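Uncharacterized protein YLR301W (PDB 3RBY) is of unknown function and not essential, but interacts with the kinase HRR25 and may interact with SEC72 in yeast. Local coordinates at residues Y33-R37 and I177-L181; W53-T58 and F78-N83; V215-P219 and S233-W238. All blocks are in the same frame, centred on the assembly; numbering follows the deposited sequence.

Contact 1: Y33-R37 and I177-L181; sequences YISLR and IQGFL
Ile-34 and Leu-36 reach out from one strand to meet Gln-178 and Gly-179 on another, and the two strands cross almost squarely, at 89° with their axes 7.3 Å apart. No hydrogen bond links them; the contact is made by side chains against side chains and the Gly-179 backbone. Ile-34 divides its two branches. With CG1 anti to the backbone N (chi1 -177°) and the chain extended beyond it, CD1 is carried across to the backbone of 177-181, where it lies 3.6 Å from Gly-179 C and, near the ring plane, at the edge of Phe-180. Its other branch, CG2, sits 3.7 Å from Gln-178 CB. Leu-36 CD1 also comes up to the strand, 4.0 Å from Gly-179 O. Gln-178 comes from the opposite direction to Leu-36 and runs alongside it, the extended chain bringing OE1 within 3.5 Å of Leu-36 CB. That amide is buried but well supplied: OE1 accepts from Arg-196, while NE2 gives to Ser-26 OG and Leu-24 O. Cut back to an alanine here, the side chain would keep its CB contact, but Arg-196, Ser-26 and Leu-24 would probably each lose a hydrogen-bond partner and a gap open beside Leu-36. The chemistry is mixed: aliphatic branches make the apolar part, while NE2 of Gln-178 bonds across to strand 24-27 of the larger sheet and OE1 is held by Arg-196 of its own.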
ATOM      1  N   TYR A  33      -5.533 -13.866 -16.050  1.00 31.38           N
ATOM      2  CA  TYR A  33      -5.817 -12.942 -14.950  1.00 34.51           C
ATOM      3  C   TYR A  33      -7.163 -13.206 -14.257  1.00 37.64           C
ATOM      4  O   TYR A  33      -8.142 -13.604 -14.907  1.00 36.38           O
ATOM      5  CB  TYR A  33      -5.774 -11.495 -15.461  1.00 33.01           C
ATOM      6  CG  TYR A  33      -6.871 -11.190 -16.455  1.00 34.49           C
ATOM      7  CD1 TYR A  33      -8.108 -10.728 -16.026  1.00 35.68           C
ATOM      8  CD2 TYR A  33      -6.679 -11.376 -17.827  1.00 37.74           C
ATOM      9  CE1 TYR A  33      -9.126 -10.448 -16.924  1.00 36.34           C
ATOM     10  CE2 TYR A  33      -7.698 -11.097 -18.741  1.00 35.25           C
ATOM     11  CZ  TYR A  33      -8.918 -10.637 -18.278  1.00 36.45           C
ATOM     12  OH  TYR A  33      -9.937 -10.359 -19.166  1.00 38.02           O
ATOM     13  N   ILE A  34      -7.194 -12.979 -12.940  1.00 38.10           N
ATOM     14  CA  ILE A  34      -8.431 -12.972 -12.150  1.00 34.92           C
ATOM     15  C   ILE A  34      -8.363 -11.837 -11.124  1.00 37.69           C
ATOM     16  O   ILE A  34      -7.282 -11.497 -10.632  1.00 36.98           O
ATOM     17  CB  ILE A  34      -8.642 -14.308 -11.420  1.00 35.86           C
ATOM     18  CG1 ILE A  34      -9.972 -14.323 -10.663  1.00 35.27           C
ATOM     19  CG2 ILE A  34      -7.502 -14.571 -10.467  1.00 35.70           C
ATOM     20  CD1 ILE A  34     -10.435 -15.723 -10.320  1.00 35.02           C
ATOM     21  N   SER A  35      -9.508 -11.243 -10.812  1.00 35.06           N
ATOM     22  CA  SER A  35      -9.566 -10.192  -9.810  1.00 34.84           C
ATOM     23  C   SER A  35     -10.789 -10.398  -8.913  1.00 37.13           C
ATOM     24  O   SER A  35     -11.924 -10.266  -9.379  1.00 36.83           O
ATOM     25  CB  SER A  35      -9.598  -8.807 -10.475  1.00 38.86           C
ATOM     26  OG  SER A  35      -9.463  -7.763  -9.521  1.00 36.81           O
ATOM     27  N   LEU A  36     -10.559 -10.750  -7.641  1.00 34.43           N
ATOM     28  CA  LEU A  36     -11.646 -10.957  -6.675  1.00 34.49           C
ATOM     29  C   LEU A  36     -11.727  -9.736  -5.768  1.00 35.81           C
ATOM     30  O   LEU A  36     -10.694  -9.263  -5.270  1.00 36.59           O
ATOM     31  CB  LEU A  36     -11.429 -12.229  -5.854  1.00 33.73           C
ATOM     32  CG  LEU A  36     -11.336 -13.496  -6.707  1.00 37.21           C
ATOM     33  CD1 LEU A  36     -11.171 -14.756  -5.843  1.00 35.38           C
ATOM     34  CD2 LEU A  36     -12.563 -13.606  -7.618  1.00 35.37           C
ATOM     35  N   ARG A  37     -12.937  -9.202  -5.574  1.00 34.97           N
ATOM     36  CA  ARG A  37     -13.090  -7.933  -4.841  1.00 35.33           C
ATOM     37  C   ARG A  37     -14.078  -8.015  -3.671  1.00 34.62           C
ATOM     38  O   ARG A  37     -15.041  -7.248  -3.598  1.00 39.88           O
ATOM     39  CB  ARG A  37     -13.438  -6.800  -5.821  1.00 35.57           C
ATOM     40  CG  ARG A  37     -12.519  -6.839  -7.082  1.00 36.26           C
ATOM     41  CD  ARG A  37     -12.505  -5.562  -7.932  1.00 33.66           C
ATOM     42  NE  ARG A  37     -11.402  -5.623  -8.889  1.00 35.88           N
ATOM     43  CZ  ARG A  37     -11.036  -4.656  -9.727  1.00 39.51           C
ATOM     44  NH1 ARG A  37     -11.692  -3.506  -9.762  1.00 38.95           N
ATOM     45  NH2 ARG A  37      -9.990  -4.844 -10.532  1.00 40.53           N
ATOM     46  N   ILE A 177      -3.528 -18.166  -4.120  1.00 37.29           N
ATOM     47  CA  ILE A 177      -4.380 -18.783  -5.119  1.00 33.62           C
ATOM     48  C   ILE A 177      -5.726 -18.072  -5.179  1.00 37.19           C
ATOM     49  O   ILE A 177      -6.387 -17.900  -4.152  1.00 37.09           O
ATOM     50  CB  ILE A 177      -4.632 -20.270  -4.793  1.00 36.16           C
ATOM     51  CG1 ILE A 177      -3.332 -21.085  -4.911  1.00 36.16           C
ATOM     52  CG2 ILE A 177      -5.705 -20.850  -5.702  1.00 36.35           C
ATOM     53  CD1 ILE A 177      -2.649 -21.358  -3.580  1.00 36.36           C
ATOM     54  N   GLN A 178      -6.132 -17.661  -6.380  1.00 32.33           N
ATOM     55  CA  GLN A 178      -7.480 -17.162  -6.599  1.00 35.71           C
ATOM     56  C   GLN A 178      -8.133 -17.941  -7.731  1.00 40.09           C
ATOM     57  O   GLN A 178      -7.466 -18.298  -8.713  1.00 40.65           O
ATOM     58  CB  GLN A 178      -7.474 -15.672  -6.902  1.00 33.33           C
ATOM     59  CG  GLN A 178      -6.985 -14.824  -5.751  1.00 36.11           C
ATOM     60  CD  GLN A 178      -7.275 -13.365  -5.976  1.00 38.67           C
ATOM     61  OE1 GLN A 178      -8.057 -12.753  -5.229  1.00 37.34           O
ATOM     62  NE2 GLN A 178      -6.658 -12.789  -7.012  1.00 30.44           N
ATOM     63  N   GLY A 179      -9.426 -18.214  -7.577  1.00 37.27           N
ATOM     64  CA  GLY A 179     -10.147 -19.033  -8.528  1.00 37.39           C
ATOM     65  C   GLY A 179     -11.629 -18.705  -8.639  1.00 39.69           C
ATOM     66  O   GLY A 179     -12.225 -18.115  -7.728  1.00 39.95           O
ATOM     67  N   PHE A 180     -12.224 -19.080  -9.772  1.00 38.25           N
ATOM     68  CA  PHE A 180     -13.676 -19.059  -9.904  1.00 39.70           C
ATOM     69  C   PHE A 180     -14.201 -20.343 -10.565  1.00 37.54           C
ATOM     70  O   PHE A 180     -13.445 -21.095 -11.193  1.00 38.60           O
ATOM     71  CB  PHE A 180     -14.156 -17.803 -10.640  1.00 41.58           C
ATOM     72  CG  PHE A 180     -14.276 -17.968 -12.137  1.00 40.44           C
ATOM     73  CD1 PHE A 180     -13.163 -17.818 -12.967  1.00 37.19           C
ATOM     74  CD2 PHE A 180     -15.508 -18.248 -12.719  1.00 41.75           C
ATOM     75  CE1 PHE A 180     -13.270 -17.961 -14.352  1.00 37.54           C
ATOM     76  CE2 PHE A 180     -15.627 -18.386 -14.115  1.00 42.72           C
ATOM     77  CZ  PHE A 180     -14.502 -18.241 -14.927  1.00 42.15           C
ATOM     78  N   LEU A 181     -15.487 -20.609 -10.355  1.00 41.48           N
ATOM     79  CA  LEU A 181     -16.218 -21.680 -11.039  1.00 42.80           C
ATOM     80  C   LEU A 181     -17.652 -21.196 -11.222  1.00 41.39           C
ATOM     81  O   LEU A 181     -18.336 -20.891 -10.249  1.00 40.94           O
ATOM     82  CB  LEU A 181     -16.183 -22.990 -10.239  1.00 43.14           C
ATOM     83  CG  LEU A 181     -16.888 -24.217 -10.851  1.00 48.26           C
ATOM     84  CD1 LEU A 181     -16.338 -24.522 -12.267  1.00 42.98           C
ATOM     85  CD2 LEU A 181     -16.776 -25.446  -9.935  1.00 38.23           C
TER

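Contact 2: W53-T58 and F78-N83; sequences WAFAGT and FWLDTN
Ala-56 and Leu-80 form an antiparallel hydrogen-bonded pair: Ala-56 N gives to Leu-80 O at 3.2 Å, and Leu-80 N returns a bond to Ala-56 O. The same carbonyl of Ala-56 also receives a weak bond from Trp-79 N, so that two consecutive residues face one, a classic beta bulge. Further along, Thr-82 N donates to Ala-54 O almost straight (N-H...O 172°), nearly in line with the C=O. Phe-55 and Asp-81 make the non-hydrogen-bonded pair between these rungs, and Phe-55 CA lies 3.2 Å from Leu-80 O in a CA-H...O contact.

The short strand 80-81 is the last in its antiparallel sheet within this chain, pairing with strand 51-57 before the chain turns into helix 82-86. Asp-81 is the N-cap of that helix, and its OD1 accepts a weak capping bond from Asn-83 N.

The polar side-chain link uses the same oxygen. Trp-53 NE1 donates to Asp-81 OD1 at 2.9 Å; the acceptor lies in the indole plane, whereas the donor stands above the carboxylate plane. Asn-83 lays its amide nearly parallel to the indole, 7° between planes, with ND2 over one face, and Thr-82 OG1 meets the ring edge at CD1.

Aromatic contacts occupy the Phe-55 and Asp-81 side of the sheet. Trp-53 and Phe-78 make an offset edge-to-face pair, the edge of the Trp-53 six-membered ring toward the Phe-78 face, centroids 5.5 Å apart and planes perpendicular. Phe-55, with CG placed between its backbone N and carbonyl carbon (chi1 65°), meets Phe-78 obliquely, CD2 to CE2 at 3.4 Å, and sets CD1 over the indole face opposite Asn-83. Among the aliphatic contacts, Ala-56 CB touches Leu-80 CB at 4.0 Å.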
ATOM      1  N   TRP A  53     -17.229  -6.668  -6.957  1.00 37.79           N
ATOM      2  CA  TRP A  53     -17.154  -7.160  -8.327  1.00 37.69           C
ATOM      3  C   TRP A  53     -16.137  -8.294  -8.436  1.00 40.91           C
ATOM      4  O   TRP A  53     -15.390  -8.563  -7.496  1.00 41.45           O
ATOM      5  CB  TRP A  53     -16.725  -5.984  -9.207  1.00 40.10           C
ATOM      6  CG  TRP A  53     -16.840  -6.259 -10.674  1.00 41.60           C
ATOM      7  CD1 TRP A  53     -17.734  -7.089 -11.284  1.00 40.01           C
ATOM      8  CD2 TRP A  53     -16.033  -5.703 -11.719  1.00 38.35           C
ATOM      9  NE1 TRP A  53     -17.535  -7.084 -12.642  1.00 39.27           N
ATOM     10  CE2 TRP A  53     -16.496  -6.240 -12.935  1.00 40.70           C
ATOM     11  CE3 TRP A  53     -14.964  -4.801 -11.743  1.00 36.62           C
ATOM     12  CZ2 TRP A  53     -15.927  -5.908 -14.163  1.00 41.27           C
ATOM     13  CZ3 TRP A  53     -14.402  -4.472 -12.962  1.00 43.04           C
ATOM     14  CH2 TRP A  53     -14.884  -5.024 -14.155  1.00 43.44           C
ATOM     15  N   ALA A  54     -16.115  -8.954  -9.589  1.00 40.33           N
ATOM     16  CA  ALA A  54     -15.186 -10.052  -9.833  1.00 42.08           C
ATOM     17  C   ALA A  54     -15.105 -10.350 -11.325  1.00 40.31           C
ATOM     18  O   ALA A  54     -16.122 -10.363 -12.017  1.00 42.15           O
ATOM     19  CB  ALA A  54     -15.612 -11.290  -9.064  1.00 36.19           C
ATOM     20  N   PHE A  55     -13.894 -10.587 -11.820  1.00 40.20           N
ATOM     21  CA  PHE A  55     -13.705 -10.857 -13.237  1.00 38.74           C
ATOM     22  C   PHE A  55     -12.441 -11.670 -13.462  1.00 42.04           C
ATOM     23  O   PHE A  55     -11.584 -11.774 -12.575  1.00 39.82           O
ATOM     24  CB  PHE A  55     -13.695  -9.566 -14.071  1.00 36.13           C
ATOM     25  CG  PHE A  55     -12.536  -8.627 -13.780  1.00 39.37           C
ATOM     26  CD1 PHE A  55     -12.735  -7.462 -13.034  1.00 40.21           C
ATOM     27  CD2 PHE A  55     -11.264  -8.878 -14.285  1.00 38.48           C
ATOM     28  CE1 PHE A  55     -11.680  -6.571 -12.780  1.00 39.97           C
ATOM     29  CE2 PHE A  55     -10.201  -7.988 -14.045  1.00 36.82           C
ATOM     30  CZ  PHE A  55     -10.413  -6.834 -13.287  1.00 40.53           C
ATOM     31  N   ALA A  56     -12.348 -12.265 -14.645  1.00 38.86           N
ATOM     32  CA  ALA A  56     -11.212 -13.101 -14.997  1.00 38.81           C
ATOM     33  C   ALA A  56     -11.194 -13.293 -16.509  1.00 38.07           C
ATOM     34  O   ALA A  56     -12.209 -13.084 -17.190  1.00 37.14           O
ATOM     35  CB  ALA A  56     -11.293 -14.446 -14.281  1.00 37.66           C
ATOM     36  N   GLY A  57     -10.043 -13.672 -17.041  1.00 33.29           N
ATOM     37  CA  GLY A  57      -9.943 -13.952 -18.457  1.00 35.71           C
ATOM     38  C   GLY A  57      -8.626 -14.639 -18.697  1.00 36.55           C
ATOM     39  O   GLY A  57      -7.653 -14.408 -17.966  1.00 35.43           O
ATOM     40  N   THR A  58      -8.597 -15.500 -19.706  1.00 38.53           N
ATOM     41  CA  THR A  58      -7.346 -16.096 -20.176  1.00 35.15           C
ATOM     42  C   THR A  58      -6.591 -15.033 -20.969  1.00 35.24           C
ATOM     43  O   THR A  58      -7.156 -13.970 -21.273  1.00 39.51           O
ATOM     44  CB  THR A  58      -7.635 -17.369 -20.993  1.00 38.99           C
ATOM     45  OG1 THR A  58      -8.703 -17.095 -21.909  1.00 37.88           O
ATOM     46  CG2 THR A  58      -8.084 -18.519 -20.037  1.00 31.49           C
ATOM     47  N   PHE A  78     -13.778  -9.121 -20.837  1.00 39.87           N
ATOM     48  CA  PHE A  78     -13.785 -10.122 -19.772  1.00 41.78           C
ATOM     49  C   PHE A  78     -14.424 -11.454 -20.149  1.00 42.75           C
ATOM     50  O   PHE A  78     -15.423 -11.512 -20.872  1.00 45.59           O
ATOM     51  CB  PHE A  78     -14.467  -9.544 -18.528  1.00 40.84           C
ATOM     52  CG  PHE A  78     -13.824  -8.276 -18.041  1.00 40.18           C
ATOM     53  CD1 PHE A  78     -14.503  -7.066 -18.088  1.00 35.72           C
ATOM     54  CD2 PHE A  78     -12.518  -8.290 -17.579  1.00 37.29           C
ATOM     55  CE1 PHE A  78     -13.894  -5.893 -17.649  1.00 41.93           C
ATOM     56  CE2 PHE A  78     -11.901  -7.126 -17.144  1.00 35.41           C
ATOM     57  CZ  PHE A  78     -12.589  -5.923 -17.181  1.00 37.99           C
ATOM     58  N   TRP A  79     -13.834 -12.530 -19.658  1.00 41.74           N
ATOM     59  CA  TRP A  79     -14.449 -13.849 -19.772  1.00 39.68           C
ATOM     60  C   TRP A  79     -15.506 -13.981 -18.662  1.00 43.78           C
ATOM     61  O   TRP A  79     -16.705 -14.143 -18.927  1.00 41.04           O
ATOM     62  CB  TRP A  79     -13.369 -14.926 -19.626  1.00 35.64           C
ATOM     63  CG  TRP A  79     -13.876 -16.322 -19.783  1.00 36.49           C
ATOM     64  CD1 TRP A  79     -14.977 -16.723 -20.488  1.00 37.85           C
ATOM     65  CD2 TRP A  79     -13.318 -17.506 -19.198  1.00 36.06           C
ATOM     66  NE1 TRP A  79     -15.128 -18.089 -20.385  1.00 40.53           N
ATOM     67  CE2 TRP A  79     -14.122 -18.591 -19.602  1.00 40.05           C
ATOM     68  CE3 TRP A  79     -12.206 -17.754 -18.389  1.00 35.98           C
ATOM     69  CZ2 TRP A  79     -13.850 -19.907 -19.219  1.00 43.76           C
ATOM     70  CZ3 TRP A  79     -11.934 -19.060 -18.010  1.00 40.41           C
ATOM     71  CH2 TRP A  79     -12.757 -20.122 -18.424  1.00 42.19           C
ATOM     72  N   LEU A  80     -15.043 -13.916 -17.414  1.00 44.16           N
ATOM     73  CA  LEU A  80     -15.930 -13.767 -16.263  1.00 41.28           C
ATOM     74  C   LEU A  80     -16.181 -12.284 -16.019  1.00 40.88           C
ATOM     75  O   LEU A  80     -15.234 -11.507 -15.919  1.00 40.50           O
ATOM     76  CB  LEU A  80     -15.260 -14.363 -15.018  1.00 46.87           C
ATOM     77  CG  LEU A  80     -16.048 -14.741 -13.757  1.00 47.63           C
ATOM     78  CD1 LEU A  80     -15.277 -14.306 -12.510  1.00 39.75           C
ATOM     79  CD2 LEU A  80     -17.452 -14.164 -13.756  1.00 43.39           C
ATOM     80  N   ASP A  81     -17.450 -11.894 -15.926  1.00 44.34           N
ATOM     81  CA  ASP A  81     -17.834 -10.557 -15.454  1.00 40.96           C
ATOM     82  C   ASP A  81     -19.146 -10.675 -14.673  1.00 45.22           C
ATOM     83  O   ASP A  81     -20.222 -10.774 -15.272  1.00 47.88           O
ATOM     84  CB  ASP A  81     -18.004  -9.595 -16.622  1.00 38.66           C
ATOM     85  CG  ASP A  81     -18.392  -8.195 -16.179  1.00 43.75           C
ATOM     86  OD1 ASP A  81     -18.900  -8.036 -15.044  1.00 45.61           O
ATOM     87  OD2 ASP A  81     -18.200  -7.246 -16.979  1.00 43.45           O
ATOM     88  N   THR A  82     -19.070 -10.683 -13.345  1.00 40.98           N
ATOM     89  CA  THR A  82     -20.271 -10.953 -12.554  1.00 43.31           C
ATOM     90  C   THR A  82     -21.415  -9.994 -12.896  1.00 43.96           C
ATOM     91  O   THR A  82     -22.589 -10.333 -12.735  1.00 43.73           O
ATOM     92  CB  THR A  82     -19.997 -10.942 -11.033  1.00 46.30           C
ATOM     93  OG1 THR A  82     -19.413  -9.686 -10.651  1.00 43.44           O
ATOM     94  CG2 THR A  82     -19.074 -12.099 -10.642  1.00 42.98           C
ATOM     95  N   ASN A  83     -21.078  -8.804 -13.375  1.00 41.60           N
ATOM     96  CA  ASN A  83     -22.110  -7.899 -13.865  1.00 47.87           C
ATOM     97  C   ASN A  83     -22.917  -8.552 -14.979  1.00 50.02           C
ATOM     98  O   ASN A  83     -24.134  -8.688 -14.871  1.00 53.46           O
ATOM     99  CB  ASN A  83     -21.513  -6.578 -14.367  1.00 43.49           C
ATOM    100  CG  ASN A  83     -20.915  -5.736 -13.245  1.00 48.85           C
ATOM    101  OD1 ASN A  83     -21.276  -5.876 -12.062  1.00 44.35           O
ATOM    102  ND2 ASN A  83     -19.994  -4.840 -13.617  1.00 49.82           N
TER

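Contact 3: V215-P219 and S233-W238; sequences VNKIP and SNGLNW
Lys-217, closing the 3-10 turn 215-217, comes closest to Ser-233, their CA atoms 4.8 Å apart, where a type I' beta turn from Ser-233 to Leu-236 reverses the chain. Ser-233 OG, swung anti to its own backbone N (chi1 -175°), donates to Asn-216 O at 2.8 Å, arriving tilted from the carbonyl plane. Trp-238 supplies the second bond: NE1 gives to Lys-217 O at 2.9 Å, close to the line of the C=O but somewhat out of the indole plane. Thus two successive carbonyls of the 3-10 turn are each held by a side chain of 233-238. Over one indole face lies Pro-219, whose CD stands 3.5 Å from the centroid of the five-membered ring in a CH-pi contact, just 12° off the normal. Ile-218 CG1 adds a looser touch at Trp-238 CZ2. The aliphatic part of Lys-217 meets Leu-236, CB to CB at 4.0 Å, before NZ turns to a salt bridge with Glu-214. The loop 215-219 lies against the smaller sheet, to which strand 236-244 itself belongs: Trp-238 and Pro-219 pack on Leu-159 of strand 156-161, while Ile-218, Leu-236 and Trp-238 rest on Leu-181 of strand 176-183.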
ATOM      1  N   VAL A 215     -17.532 -25.283  -4.392  1.00 52.38           N
ATOM      2  CA  VAL A 215     -16.120 -25.029  -4.107  1.00 47.13           C
ATOM      3  C   VAL A 215     -15.247 -26.284  -4.027  1.00 46.77           C
ATOM      4  O   VAL A 215     -14.080 -26.250  -4.418  1.00 47.07           O
ATOM      5  CB  VAL A 215     -15.986 -24.202  -2.819  1.00 50.89           C
ATOM      6  CG1 VAL A 215     -14.556 -24.221  -2.318  1.00 57.81           C
ATOM      7  CG2 VAL A 215     -16.482 -22.772  -3.065  1.00 44.90           C
ATOM      8  N   ASN A 216     -15.793 -27.395  -3.540  1.00 48.40           N
ATOM      9  CA  ASN A 216     -15.013 -28.646  -3.504  1.00 51.78           C
ATOM     10  C   ASN A 216     -14.736 -29.250  -4.890  1.00 49.68           C
ATOM     11  O   ASN A 216     -14.097 -30.307  -4.992  1.00 48.20           O
ATOM     12  CB  ASN A 216     -15.659 -29.699  -2.583  1.00 55.01           C
ATOM     13  CG  ASN A 216     -16.955 -30.300  -3.165  1.00 54.95           C
ATOM     14  OD1 ASN A 216     -17.637 -29.681  -3.983  1.00 55.66           O
ATOM     15  ND2 ASN A 216     -17.301 -31.504  -2.715  1.00 55.30           N
ATOM     16  N   LYS A 217     -15.232 -28.597  -5.945  1.00 43.44           N
ATOM     17  CA  LYS A 217     -14.925 -29.026  -7.315  1.00 47.35           C
ATOM     18  C   LYS A 217     -13.768 -28.197  -7.890  1.00 48.05           C
ATOM     19  O   LYS A 217     -13.455 -28.297  -9.080  1.00 46.43           O
ATOM     20  CB  LYS A 217     -16.145 -28.906  -8.231  1.00 44.19           C
ATOM     21  CG  LYS A 217     -17.273 -29.912  -7.995  1.00 44.91           C
ATOM     22  CD  LYS A 217     -18.463 -29.552  -8.916  1.00 49.72           C
ATOM     23  CE  LYS A 217     -19.529 -30.653  -9.007  1.00 53.43           C
ATOM     24  NZ  LYS A 217     -20.616 -30.500  -7.996  1.00 57.34           N
ATOM     25  N   ILE A 218     -13.153 -27.373  -7.043  1.00 46.66           N
ATOM     26  CA  ILE A 218     -11.999 -26.576  -7.431  1.00 43.36           C
ATOM     27  C   ILE A 218     -10.722 -27.138  -6.824  1.00 41.99           C
ATOM     28  O   ILE A 218     -10.616 -27.280  -5.597  1.00 45.20           O
ATOM     29  CB  ILE A 218     -12.147 -25.132  -6.985  1.00 39.81           C
ATOM     30  CG1 ILE A 218     -13.537 -24.619  -7.367  1.00 42.87           C
ATOM     31  CG2 ILE A 218     -11.052 -24.296  -7.596  1.00 41.19           C
ATOM     32  CD1 ILE A 218     -13.696 -23.116  -7.228  1.00 42.01           C
ATOM     33  N   PRO A 219      -9.742 -27.462  -7.676  1.00 39.17           N
ATOM     34  CA  PRO A 219      -8.506 -28.093  -7.186  1.00 39.95           C
ATOM     35  C   PRO A 219      -7.782 -27.144  -6.212  1.00 42.37           C
ATOM     36  O   PRO A 219      -7.788 -25.923  -6.426  1.00 39.48           O
ATOM     37  CB  PRO A 219      -7.691 -28.323  -8.467  1.00 41.09           C
ATOM     38  CG  PRO A 219      -8.711 -28.235  -9.608  1.00 40.52           C
ATOM     39  CD  PRO A 219      -9.715 -27.219  -9.130  1.00 40.11           C
ATOM     40  N   SER A 233     -11.529 -32.900  -9.774  1.00 43.43           N
ATOM     41  CA  SER A 233     -11.973 -32.616  -8.414  1.00 45.71           C
ATOM     42  C   SER A 233     -13.479 -32.861  -8.337  1.00 48.62           C
ATOM     43  O   SER A 233     -14.267 -32.056  -8.851  1.00 45.47           O
ATOM     44  CB  SER A 233     -11.660 -31.164  -8.037  1.00 44.58           C
ATOM     45  OG  SER A 233     -11.992 -30.913  -6.687  1.00 44.71           O
ATOM     46  N   ASN A 234     -13.875 -33.972  -7.711  1.00 50.26           N
ATOM     47  CA  ASN A 234     -15.294 -34.309  -7.566  1.00 50.39           C
ATOM     48  C   ASN A 234     -16.036 -34.300  -8.899  1.00 46.90           C
ATOM     49  O   ASN A 234     -17.033 -33.586  -9.070  1.00 44.29           O
ATOM     50  CB  ASN A 234     -15.983 -33.367  -6.561  1.00 52.16           C
ATOM     51  CG  ASN A 234     -15.738 -33.778  -5.114  1.00 64.07           C
ATOM     52  OD1 ASN A 234     -15.155 -33.024  -4.334  1.00 67.26           O
ATOM     53  ND2 ASN A 234     -16.191 -34.981  -4.749  1.00 64.82           N
ATOM     54  N   GLY A 235     -15.536 -35.079  -9.848  1.00 48.23           N
ATOM     55  CA  GLY A 235     -16.179 -35.180 -11.149  1.00 53.39           C
ATOM     56  C   GLY A 235     -15.965 -34.017 -12.113  1.00 53.88           C
ATOM     57  O   GLY A 235     -16.285 -34.142 -13.304  1.00 56.92           O
ATOM     58  N   LEU A 236     -15.438 -32.891 -11.624  1.00 50.75           N
ATOM     59  CA  LEU A 236     -15.120 -31.760 -12.505  1.00 49.61           C
ATOM     60  C   LEU A 236     -13.657 -31.803 -12.983  1.00 47.11           C
ATOM     61  O   LEU A 236     -12.716 -31.862 -12.175  1.00 44.46           O
ATOM     62  CB  LEU A 236     -15.404 -30.431 -11.815  1.00 44.87           C
ATOM     63  CG  LEU A 236     -16.342 -29.451 -12.533  1.00 49.08           C
ATOM     64  CD1 LEU A 236     -15.705 -28.091 -12.651  1.00 45.35           C
ATOM     65  CD2 LEU A 236     -16.770 -29.941 -13.905  1.00 49.98           C
ATOM     66  N   ASN A 237     -13.476 -31.786 -14.302  1.00 47.77           N
ATOM     67  CA  ASN A 237     -12.142 -31.820 -14.898  1.00 44.01           C
ATOM     68  C   ASN A 237     -11.584 -30.426 -15.141  1.00 43.23           C
ATOM     69  O   ASN A 237     -12.286 -29.523 -15.604  1.00 44.66           O
ATOM     70  CB  ASN A 237     -12.151 -32.608 -16.200  1.00 47.66           C
ATOM     71  CG  ASN A 237     -12.447 -34.076 -15.984  1.00 54.97           C
ATOM     72  OD1 ASN A 237     -12.444 -34.558 -14.851  1.00 52.29           O
ATOM     73  ND2 ASN A 237     -12.698 -34.801 -17.071  1.00 52.31           N
ATOM     74  N   TRP A 238     -10.319 -30.256 -14.797  1.00 42.10           N
ATOM     75  CA  TRP A 238      -9.609 -29.040 -15.116  1.00 41.50           C
ATOM     76  C   TRP A 238      -8.373 -29.441 -15.870  1.00 41.57           C
ATOM     77  O   TRP A 238      -7.830 -30.524 -15.634  1.00 41.80           O
ATOM     78  CB  TRP A 238      -9.180 -28.320 -13.846  1.00 38.27           C
ATOM     79  CG  TRP A 238     -10.324 -27.922 -12.989  1.00 41.83           C
ATOM     80  CD1 TRP A 238     -11.166 -28.753 -12.293  1.00 37.23           C
ATOM     81  CD2 TRP A 238     -10.759 -26.587 -12.725  1.00 37.12           C
ATOM     82  NE1 TRP A 238     -12.108 -28.006 -11.619  1.00 38.74           N
ATOM     83  CE2 TRP A 238     -11.878 -26.674 -11.861  1.00 40.81           C
ATOM     84  CE3 TRP A 238     -10.317 -25.327 -13.133  1.00 36.81           C
ATOM     85  CZ2 TRP A 238     -12.552 -25.539 -11.393  1.00 37.34           C
ATOM     86  CZ3 TRP A 238     -10.988 -24.200 -12.682  1.00 36.64           C
ATOM     87  CH2 TRP A 238     -12.097 -24.314 -11.816  1.00 39.15           C
TER

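From the N terminus, segment 33-37 opens contact 1, which closes at 177-181, 140 residues on. Contact 2 falls within that span, closing an excursion of 19 residues holding strands 62-66 and 71-76. Contact 3 follows in series, linking the loop after strand 205-211 to the turn before strand 236-244. Contact 2 ties strands within the larger sheet, contact 1 joins it to the smaller one, and contact 3 fastens a loop onto the latter. Contacts 1 and 2 adjoin through neighbouring strands 33-38 and 51-57, with a probable hydrogen bond from Ser-35 N to Phe-55 O (2.8 Å); contacts 1 and 3 meet where Trp-238 CH2 lies 3.5 Å from Phe-180 O. Contacts 2 and 3 do not touch.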